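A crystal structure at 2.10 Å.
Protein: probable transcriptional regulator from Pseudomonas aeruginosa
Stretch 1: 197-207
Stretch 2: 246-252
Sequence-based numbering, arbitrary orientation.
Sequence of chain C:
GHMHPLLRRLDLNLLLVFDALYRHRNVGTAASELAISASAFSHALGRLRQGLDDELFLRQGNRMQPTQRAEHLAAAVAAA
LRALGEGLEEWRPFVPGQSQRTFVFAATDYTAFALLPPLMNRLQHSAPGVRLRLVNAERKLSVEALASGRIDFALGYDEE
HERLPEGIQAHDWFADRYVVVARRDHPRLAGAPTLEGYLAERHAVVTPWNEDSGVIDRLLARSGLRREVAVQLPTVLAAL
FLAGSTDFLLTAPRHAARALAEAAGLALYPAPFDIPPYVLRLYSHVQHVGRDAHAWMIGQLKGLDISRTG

Stretch 1, residues 197-207: GYLAERHAVVT
Stretch 2 (246-252) TDFLLTA

Two strands run side by side in parallel, their axes 33° apart and 4.7 Å at closest approach, and between them the stretches bury 574 Å². His 203 pairs with Leu 249, CA to CA 4.7 Å. Leu 249 supplies both backbone bonds: its N donates to Arg 202 O (2.9 Å), and its O accepts from Ala 204 N (2.7 Å). Beyond this the strands splay, and water 2 fills the gap, donating to Ala 204 O (2.7 Å) and accepting from Thr 251 N (2.9 Å).

Leu 249, the most covered residue, is the main bump. Its m,t side chain lies on the same face as His 203; Leu 249 CD1 lies 4.0 Å from Tyr 198 CD1 and 3.6 Å from the aliphatic Glu 201 CG. Tyr 198, in the closing helical turn with chi1 t, is long enough to bring OH within 2.6 Å of Thr 251 OG1, a hydrogen bond at the ring's edge. His 203 (m) suits this polar corner: NE2 donates to Tyr 198 O (2.9 Å), while water 1 links ND1 (2.8 Å) to Thr 251 OG1 (2.7 Å).

On the other face, small Ala 204 and branched Val 206 receive Leu 250 (t,p): its CD1 lies 4.4 Å from Ala 204 CB and 3.9 Å from Val 206 CG2.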

# COMPACT_ATOMS: atom_id res chain seq x y z
N GLY C 197 -46.41 5.65 -6.93
CA GLY C 197 -46.62 4.49 -6.05
C GLY C 197 -45.23 3.95 -5.66
O GLY C 197 -44.94 3.77 -4.47
N TYR C 198 -44.37 3.83 -6.67
CA TYR C 198 -42.98 3.48 -6.49
C TYR C 198 -42.28 4.49 -5.61
O TYR C 198 -41.54 4.09 -4.74
CB TYR C 198 -42.29 3.44 -7.84
CG TYR C 198 -40.78 3.15 -7.85
CD1 TYR C 198 -40.32 1.84 -7.97
CD2 TYR C 198 -39.82 4.20 -7.85
CE1 TYR C 198 -38.92 1.54 -8.03
CE2 TYR C 198 -38.41 3.91 -7.94
CZ TYR C 198 -37.98 2.58 -8.06
OH TYR C 198 -36.65 2.24 -8.17
N LEU C 199 -42.51 5.80 -5.82
CA LEU C 199 -41.76 6.78 -5.02
C LEU C 199 -42.30 6.98 -3.63
O LEU C 199 -41.63 7.60 -2.80
CB LEU C 199 -41.58 8.14 -5.72
CG LEU C 199 -40.86 8.04 -7.06
CD1 LEU C 199 -41.01 9.35 -7.77
CD2 LEU C 199 -39.36 7.66 -6.86
N ALA C 200 -43.50 6.43 -3.36
CA ALA C 200 -44.08 6.44 -2.02
C ALA C 200 -43.61 5.29 -1.11
O ALA C 200 -43.98 5.23 0.08
CB ALA C 200 -45.62 6.42 -2.13
N GLU C 201 -42.77 4.39 -1.62
CA GLU C 201 -42.19 3.34 -0.75
C GLU C 201 -40.77 3.66 -0.31
O GLU C 201 -40.14 4.54 -0.84
CB GLU C 201 -42.20 1.99 -1.47
CG GLU C 201 -43.58 1.42 -1.84
CD GLU C 201 -44.49 1.21 -0.61
OE1 GLU C 201 -44.00 0.83 0.51
OE2 GLU C 201 -45.71 1.48 -0.78
N ARG C 202 -40.27 2.94 0.69
CA ARG C 202 -38.84 2.91 0.94
C ARG C 202 -38.19 1.80 0.08
O ARG C 202 -38.87 0.85 -0.40
CB ARG C 202 -38.57 2.75 2.45
CG ARG C 202 -39.10 3.93 3.32
CD ARG C 202 -39.00 3.64 4.78
NE ARG C 202 -37.65 3.88 5.25
CZ ARG C 202 -37.02 3.20 6.23
NH1 ARG C 202 -37.62 2.17 6.86
NH2 ARG C 202 -35.75 3.53 6.58
N HIS C 203 -36.89 1.92 -0.12
CA HIS C 203 -36.22 1.19 -1.15
C HIS C 203 -34.97 0.50 -0.63
O HIS C 203 -34.27 1.04 0.25
CB HIS C 203 -35.87 2.09 -2.32
CG HIS C 203 -37.05 2.54 -3.10
ND1 HIS C 203 -37.46 1.93 -4.25
CD2 HIS C 203 -37.92 3.56 -2.88
CE1 HIS C 203 -38.54 2.54 -4.71
NE2 HIS C 203 -38.83 3.53 -3.90
N ALA C 204 -34.72 -0.72 -1.15
CA ALA C 204 -33.46 -1.41 -0.87
C ALA C 204 -32.58 -1.13 -2.07
O ALA C 204 -33.05 -1.16 -3.18
CB ALA C 204 -33.66 -2.90 -0.70
N VAL C 205 -31.29 -0.88 -1.87
CA VAL C 205 -30.46 -0.47 -3.02
C VAL C 205 -29.15 -1.24 -2.98
O VAL C 205 -28.56 -1.44 -1.92
CB VAL C 205 -30.19 1.08 -2.96
CG1 VAL C 205 -29.19 1.49 -3.98
CG2 VAL C 205 -31.52 1.83 -3.19
N VAL C 206 -28.75 -1.75 -4.13
CA VAL C 206 -27.57 -2.57 -4.23
C VAL C 206 -26.37 -1.70 -4.69
O VAL C 206 -26.41 -1.11 -5.74
CB VAL C 206 -27.82 -3.74 -5.20
CG1 VAL C 206 -26.53 -4.57 -5.41
CG2 VAL C 206 -28.92 -4.67 -4.67
N THR C 207 -25.33 -1.64 -3.89
CA THR C 207 -24.15 -0.82 -4.12
C THR C 207 -22.93 -1.75 -4.01
O THR C 207 -22.36 -1.85 -2.94
CB THR C 207 -24.05 0.28 -3.06
OG1 THR C 207 -24.23 -0.31 -1.77
CG2 THR C 207 -25.15 1.25 -3.21
N THR C 246 -40.16 -7.41 3.66
CA THR C 246 -40.53 -6.06 4.03
C THR C 246 -41.39 -5.42 2.98
O THR C 246 -41.69 -6.02 1.89
CB THR C 246 -39.26 -5.17 4.15
OG1 THR C 246 -38.63 -5.18 2.87
CG2 THR C 246 -38.27 -5.69 5.21
N ASP C 247 -41.74 -4.15 3.26
CA ASP C 247 -42.50 -3.41 2.27
C ASP C 247 -41.56 -2.70 1.32
O ASP C 247 -42.03 -1.99 0.40
CB ASP C 247 -43.50 -2.43 2.92
CG ASP C 247 -44.50 -3.16 3.81
OD1 ASP C 247 -44.70 -4.38 3.59
OD2 ASP C 247 -45.05 -2.56 4.74
N PHE C 248 -40.27 -2.96 1.47
CA PHE C 248 -39.32 -2.25 0.61
C PHE C 248 -39.35 -2.71 -0.80
O PHE C 248 -39.48 -3.90 -1.07
CB PHE C 248 -37.90 -2.35 1.14
CG PHE C 248 -37.74 -1.93 2.59
CD1 PHE C 248 -36.66 -2.37 3.30
CD2 PHE C 248 -38.63 -1.06 3.22
CE1 PHE C 248 -36.44 -2.00 4.62
CE2 PHE C 248 -38.44 -0.67 4.58
CZ PHE C 248 -37.34 -1.13 5.27
N LEU C 249 -39.12 -1.77 -1.73
CA LEU C 249 -38.99 -2.11 -3.11
C LEU C 249 -37.50 -2.23 -3.51
O LEU C 249 -36.64 -1.56 -2.92
CB LEU C 249 -39.70 -1.05 -3.94
CG LEU C 249 -41.22 -0.86 -3.65
CD1 LEU C 249 -41.81 0.09 -4.66
CD2 LEU C 249 -41.93 -2.21 -3.75
N LEU C 250 -37.21 -3.08 -4.51
CA LEU C 250 -35.86 -3.28 -4.95
C LEU C 250 -35.90 -3.27 -6.46
O LEU C 250 -36.76 -3.91 -7.05
CB LEU C 250 -35.29 -4.62 -4.43
CG LEU C 250 -34.01 -5.16 -5.13
CD1 LEU C 250 -32.76 -4.33 -4.72
CD2 LEU C 250 -33.77 -6.65 -4.77
N THR C 251 -34.99 -2.55 -7.10
CA THR C 251 -34.98 -2.51 -8.59
C THR C 251 -33.71 -3.27 -9.01
O THR C 251 -32.59 -2.81 -8.73
CB THR C 251 -34.98 -1.05 -9.11
OG1 THR C 251 -36.00 -0.29 -8.37
CG2 THR C 251 -35.17 -1.03 -10.67
N ALA C 252 -33.90 -4.46 -9.60
CA ALA C 252 -32.87 -5.50 -9.63
C ALA C 252 -32.85 -6.14 -11.01
O ALA C 252 -33.87 -6.16 -11.67
CB ALA C 252 -33.22 -6.65 -8.65
O HOH W 1 -36.08 0.01 -5.72
O HOH W 2 -33.08 -0.79 -5.88